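Side-chain contacts in universal stress protein (Pseudomonas aeruginosa UCBPP-PA14, PDB 7MQ5), which is of unknown function but belongs to the universal stress protein family, whose members commonly take part in bacterial stress responses: residues A[28-31]-A[32-36]; A[56-59]-A[60-64]. One frame throughout, in Å; residues are numbered along the deposited sequence.

Interactions 1 and 2 are the C-terminal ends of two successive helices, 22-34 and 50-62, in the first half of the chain. Each helix is the crossover of a beta-alpha-beta unit, and the two units share strand 37-43. The contact centres are about 13 Å apart, on the same side of the chain's centre. They touch through Q28 of 28-36 and the end of 56-64: Q28 NE2 lies 3.3 Å from E63 OE1, a weak hydrogen bond, and 3.5 Å from L60 CD2. Each helix end is left through a residue of positive phi, Q35 in interaction 1 and G64 in interaction 2. No ligand site is identified at either.

Interaction 1 of 2, residues A[28-31]-A[32-36]; sequences QLIA and GVTQS
I30 and T34 meet one turn apart in a local contact at the C-terminal end of helix 22-34, just before strand 37-43. Their side chains lie alongside each other, pointing the same way. I30 CG2, anti to its backbone N, comes 4.0 Å from T34 OG1. The carbonyl of I30 is held by two amides. T34 N approaches I30 O in the carbonyl plane at 2.9 Å, with a nearly straight N-H...O angle of 166°. V33 N reaches the same oxygen from above that plane, at 3.1 Å. The V33 bond spans three residues and the T34 bond four, so the I30 carbonyl is shared between a 3-10-type and an alpha-type bond in the last turn. A31 O accepts from Q35 N at 2.8 Å, and Q35 then leaves helical geometry with positive phi (60°). T34 closes the exit with an ST turn: its OG1 accepts from S36 N, 3.3 Å away. A chi1 of 70° sets that hydroxyl between the backbone N and the carbonyl carbon of T34. The helix is the crossover of the beta-alpha-beta unit 9-13, 22-34, 37-43. I30 and S36 pack on I10 of strand 9-13, and T34 O accepts a hydrogen bond from R8 NH1. A31 is buried as well. Its CB lies 3.6 Å from S36 O, just beyond the helix end, and it also rests against Y65.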
ATOM      1  N   GLN A  28      -2.402  11.574  -9.160  1.00 11.35           N
ATOM      2  CA  GLN A  28      -2.482  13.054  -9.304  1.00 13.16           C
ATOM      3  C   GLN A  28      -2.530  13.712  -7.921  1.00 12.99           C
ATOM      4  O   GLN A  28      -1.914  14.767  -7.732  1.00 14.17           O
ATOM      5  CB  GLN A  28      -3.707  13.460 -10.121  1.00 14.89           C
ATOM      6  CG  GLN A  28      -3.574  13.196 -11.607  1.00 16.10           C
ATOM      7  CD  GLN A  28      -4.900  13.464 -12.268  1.00 21.32           C
ATOM      8  OE1 GLN A  28      -5.829  12.669 -12.175  1.00 30.23           O
ATOM      9  NE2 GLN A  28      -5.017  14.625 -12.881  1.00 25.30           N
ATOM     10  N   LEU A  29      -3.250  13.109  -6.981  1.00 12.62           N
ATOM     11  CA  LEU A  29      -3.336  13.728  -5.637  1.00 13.75           C
ATOM     12  C   LEU A  29      -1.949  13.721  -4.996  1.00 12.88           C
ATOM     13  O   LEU A  29      -1.502  14.768  -4.504  1.00 14.50           O
ATOM     14  CB  LEU A  29      -4.341  12.968  -4.776  1.00 13.88           C
ATOM     15  CG  LEU A  29      -4.568  13.566  -3.391  1.00 16.13           C
ATOM     16  CD1 LEU A  29      -5.271  14.905  -3.487  1.00 20.31           C
ATOM     17  CD2 LEU A  29      -5.368  12.615  -2.515  1.00 17.19           C
ATOM     18  N   ILE A  30      -1.285  12.567  -5.031  1.00 11.79           N
ATOM     19  CA  ILE A  30       0.051  12.437  -4.394  1.00 12.54           C
ATOM     20  C   ILE A  30       1.046  13.380  -5.080  1.00 12.39           C
ATOM     21  O   ILE A  30       1.686  14.186  -4.389  1.00 13.68           O
ATOM     22  CB  ILE A  30       0.513  10.973  -4.447  1.00 12.81           C
ATOM     23  CG1 ILE A  30      -0.394  10.055  -3.623  1.00 12.50           C
ATOM     24  CG2 ILE A  30       1.967  10.862  -4.021  1.00 13.44           C
ATOM     25  CD1 ILE A  30      -0.253   8.590  -3.981  1.00 14.30           C
ATOM     26  N   ALA A  31       1.153  13.285  -6.408  1.00 12.25           N
ATOM     27  CA  ALA A  31       2.189  14.055  -7.136  1.00 13.03           C
ATOM     28  C   ALA A  31       1.875  15.556  -7.120  1.00 13.83           C
ATOM     29  O   ALA A  31       2.812  16.355  -7.287  1.00 15.86           O
ATOM     30  CB  ALA A  31       2.342  13.523  -8.539  1.00 12.72           C
ATOM     31  N   GLY A  32       0.609  15.923  -6.913  1.00 14.30           N
ATOM     32  CA  GLY A  32       0.258  17.351  -6.832  1.00 16.21           C
ATOM     33  C   GLY A  32       0.940  18.005  -5.643  1.00 17.57           C
ATOM     34  O   GLY A  32       1.192  19.225  -5.700  1.00 20.85           O
ATOM     35  N   VAL A  33       1.244  17.206  -4.618  1.00 16.54           N
ATOM     36  CA  VAL A  33       1.944  17.669  -3.390  1.00 17.51           C
ATOM     37  C   VAL A  33       3.438  17.332  -3.461  1.00 16.93           C
ATOM     38  O   VAL A  33       4.254  18.232  -3.209  1.00 21.23           O
ATOM     39  CB  VAL A  33       1.297  17.059  -2.134  1.00 18.40           C
ATOM     40  CG1 VAL A  33       2.110  17.328  -0.878  1.00 20.46           C
ATOM     41  CG2 VAL A  33      -0.127  17.560  -1.962  1.00 19.52           C
ATOM     42  N   THR A  34       3.796  16.102  -3.849  1.00 16.88           N
ATOM     43  CA  THR A  34       5.219  15.678  -3.783  1.00 17.81           C
ATOM     44  C   THR A  34       6.034  16.039  -5.031  1.00 16.74           C
ATOM     45  O   THR A  34       7.273  16.005  -4.948  1.00 19.15           O
ATOM     46  CB  THR A  34       5.326  14.170  -3.553  1.00 17.60           C
ATOM     47  OG1 THR A  34       4.903  13.520  -4.753  1.00 15.64           O
ATOM     48  CG2 THR A  34       4.519  13.697  -2.363  1.00 18.60           C
ATOM     49  N   GLN A  35       5.361  16.461  -6.110  0.60 15.68           N
ATOM     50  CA  GLN A  35       6.005  16.813  -7.411  0.60 16.35           C
ATOM     51  C   GLN A  35       6.761  15.601  -7.975  0.60 15.88           C
ATOM     52  O   GLN A  35       7.695  15.789  -8.772  0.60 18.52           O
ATOM     53  CB  GLN A  35       6.895  18.049  -7.274  0.60 19.06           C
ATOM     54  CG  GLN A  35       6.125  19.276  -6.813  0.60 21.80           C
ATOM     55  CD  GLN A  35       6.941  20.542  -6.871  0.60 30.40           C
ATOM     56  OE1 GLN A  35       8.167  20.514  -6.960  0.60 37.68           O
ATOM     57  NE2 GLN A  35       6.255  21.670  -6.815  0.60 36.58           N
ATOM     58  N   SER A  36       6.326  14.396  -7.593  0.50 13.08           N
ATOM     59  CA  SER A  36       6.883  13.123  -8.120  0.50 11.68           C
ATOM     60  C   SER A  36       6.566  12.995  -9.609  0.50 10.70           C
ATOM     61  O   SER A  36       5.549  13.554 -10.069  0.50 11.87           O
ATOM     62  CB  SER A  36       6.316  11.935  -7.376  0.50 11.81           C
ATOM     63  OG  SER A  36       6.746  10.703  -7.951  0.50 12.17           O
TER

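Interaction 2 of 2, residues A[56-59]-A[60-64]; sequences LAQE and LREEG
L56 and L60 lie side by side on the side of helix 50-62 that faces helix 22-34 and strand 37-43, pointing the same way. The closest carbons are L56 CG and L60 CD1, 4.2 Å apart. L60 CG also sits 3.4 Å from L56 O, the carbonyl that accepts from L60 N. Both leucines pack on L24 of helix 22-34 and L40 of strand 37-43. A57 is buried one residue further on. Its methyl lies over one face of the R61 guanidinium, offset toward the rim, with A57 CB 3.7 Å from R61 NH1. The R61 chain is extended from CG to NE and runs back along the helix over A57. R61 NH2 donates to V67 O of strand 67-72, which helps to fix the guanidinium. Q58 stands on the exposed side beside E62. Its CG is anti to the backbone N (chi1 178°), and the extended chain carries the amide alongside the E62 carboxylate. Q58 NE2 donates to E62 OE2 at 3.3 Å. The amide and carboxylate planes are 87° apart. The nitrogen meets OE2 from above the carboxylate plane, not within it. E59 contributes mainly its carbonyl: E63 CG lies 3.4 Å from E59 O, which also takes a weak bond from E63 N. G64 N donates to R61 O at 3.0 Å. G64 has a phi of 102°, where a CB would run into the carbonyl O of E63, so the position suits glycine. The ending is a Schellman motif, closing the crossover helix of the beta-alpha-beta unit 37-43, 50-62, 67-72.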
ATOM      1  N   LEU A  56      -3.313  11.950 -23.107  1.00 15.78           N
ATOM      2  CA  LEU A  56      -3.394  11.955 -21.624  1.00 16.44           C
ATOM      3  C   LEU A  56      -2.138  12.616 -21.021  1.00 15.09           C
ATOM      4  O   LEU A  56      -2.276  13.474 -20.132  1.00 15.22           O
ATOM      5  CB  LEU A  56      -3.577  10.506 -21.169  1.00 17.60           C
ATOM      6  CG  LEU A  56      -3.749  10.289 -19.673  1.00 18.04           C
ATOM      7  CD1 LEU A  56      -4.860  11.177 -19.114  1.00 20.02           C
ATOM      8  CD2 LEU A  56      -4.027   8.820 -19.388  1.00 18.29           C
ATOM      9  N   ALA A  57      -0.951  12.260 -21.505  1.00 13.35           N
ATOM     10  CA  ALA A  57       0.294  12.884 -21.001  1.00 14.38           C
ATOM     11  C   ALA A  57       0.270  14.403 -21.245  1.00 14.04           C
ATOM     12  O   ALA A  57       0.660  15.145 -20.337  1.00 14.48           O
ATOM     13  CB  ALA A  57       1.485  12.243 -21.655  1.00 14.77           C
ATOM     14  N   GLN A  58      -0.185  14.841 -22.427  1.00 14.15           N
ATOM     15  CA  GLN A  58      -0.223  16.294 -22.759  1.00 16.78           C
ATOM     16  C   GLN A  58      -1.119  17.026 -21.757  1.00 16.59           C
ATOM     17  O   GLN A  58      -0.724  18.098 -21.277  1.00 17.67           O
ATOM     18  CB  GLN A  58      -0.747  16.514 -24.181  1.00 21.63           C
ATOM     19  CG  GLN A  58      -0.865  17.979 -24.588  1.00 30.67           C
ATOM     20  CD  GLN A  58      -1.537  18.155 -25.930  1.00 40.31           C
ATOM     21  OE1 GLN A  58      -1.739  17.201 -26.682  1.00 53.67           O
ATOM     22  NE2 GLN A  58      -1.892  19.389 -26.245  1.00 47.08           N
ATOM     23  N   GLU A  59      -2.282  16.453 -21.450  1.00 16.46           N
ATOM     24  CA  GLU A  59      -3.242  17.106 -20.527  1.00 18.49           C
ATOM     25  C   GLU A  59      -2.611  17.222 -19.135  1.00 16.59           C
ATOM     26  O   GLU A  59      -2.740  18.275 -18.500  1.00 18.41           O
ATOM     27  CB  GLU A  59      -4.556  16.324 -20.470  1.00 22.30           C
ATOM     28  CG  GLU A  59      -5.385  16.424 -21.736  1.00 30.18           C
ATOM     29  CD  GLU A  59      -6.767  15.800 -21.635  1.00 40.72           C
ATOM     30  OE1 GLU A  59      -7.382  15.549 -22.695  1.00 53.21           O
ATOM     31  OE2 GLU A  59      -7.229  15.575 -20.499  1.00 53.37           O
ATOM     32  N   LEU A  60      -1.931  16.170 -18.684  1.00 14.91           N
ATOM     33  CA  LEU A  60      -1.321  16.188 -17.331  1.00 15.20           C
ATOM     34  C   LEU A  60      -0.142  17.171 -17.303  1.00 14.25           C
ATOM     35  O   LEU A  60       0.024  17.856 -16.296  1.00 15.07           O
ATOM     36  CB  LEU A  60      -0.894  14.764 -16.969  1.00 15.12           C
ATOM     37  CG  LEU A  60      -2.034  13.771 -16.721  1.00 16.19           C
ATOM     38  CD1 LEU A  60      -1.530  12.340 -16.791  1.00 17.08           C
ATOM     39  CD2 LEU A  60      -2.708  14.043 -15.385  1.00 19.57           C
ATOM     40  N   ARG A  61       0.651  17.242 -18.375  1.00 14.57           N
ATOM     41  CA  ARG A  61       1.784  18.200 -18.369  1.00 15.10           C
ATOM     42  C   ARG A  61       1.243  19.636 -18.299  1.00 16.10           C
ATOM     43  O   ARG A  61       1.885  20.483 -17.650  1.00 17.90           O
ATOM     44  CB  ARG A  61       2.671  18.002 -19.598  1.00 15.13           C
ATOM     45  CG  ARG A  61       3.386  16.663 -19.632  1.00 14.49           C
ATOM     46  CD  ARG A  61       4.369  16.584 -20.787  1.00 16.14           C
ATOM     47  NE  ARG A  61       4.952  15.255 -20.886  1.00 14.69           N
ATOM     48  CZ  ARG A  61       4.749  14.389 -21.863  1.00 16.71           C
ATOM     49  NH1 ARG A  61       3.997  14.714 -22.901  1.00 20.33           N
ATOM     50  NH2 ARG A  61       5.321  13.201 -21.808  1.00 19.59           N
ATOM     51  N   GLU A  62       0.113  19.907 -18.963  1.00 17.16           N
ATOM     52  CA  GLU A  62      -0.505  21.262 -18.928  1.00 20.39           C
ATOM     53  C   GLU A  62      -0.947  21.583 -17.492  1.00 21.04           C
ATOM     54  O   GLU A  62      -0.987  22.773 -17.144  1.00 25.38           O
ATOM     55  CB  GLU A  62      -1.674  21.341 -19.911  1.00 24.31           C
ATOM     56  CG  GLU A  62      -1.234  21.313 -21.365  1.00 29.52           C
ATOM     57  CD  GLU A  62      -2.343  21.263 -22.404  1.00 39.67           C
ATOM     58  OE1 GLU A  62      -3.529  21.148 -22.015  1.00 49.51           O
ATOM     59  OE2 GLU A  62      -2.014  21.338 -23.610  1.00 46.37           O
ATOM     60  N   GLU A  63      -1.253  20.555 -16.696  1.00 20.62           N
ATOM     61  CA  GLU A  63      -1.678  20.707 -15.275  1.00 21.65           C
ATOM     62  C   GLU A  63      -0.447  20.816 -14.355  1.00 22.12           C
ATOM     63  O   GLU A  63      -0.650  20.951 -13.136  1.00 23.45           O
ATOM     64  CB  GLU A  63      -2.579  19.544 -14.848  1.00 24.23           C
ATOM     65  CG  GLU A  63      -3.941  19.522 -15.525  1.00 29.58           C
ATOM     66  CD  GLU A  63      -4.807  18.325 -15.163  1.00 37.51           C
ATOM     67  OE1 GLU A  63      -4.402  17.539 -14.276  1.00 43.56           O
ATOM     68  OE2 GLU A  63      -5.888  18.176 -15.770  1.00 54.52           O
ATOM     69  N   GLY A  64       0.775  20.706 -14.898  1.00 19.04           N
ATOM     70  CA  GLY A  64       2.012  20.878 -14.101  1.00 18.28           C
ATOM     71  C   GLY A  64       2.713  19.583 -13.711  1.00 16.03           C
ATOM     72  O   GLY A  64       3.732  19.662 -12.995  1.00 18.36           O
TER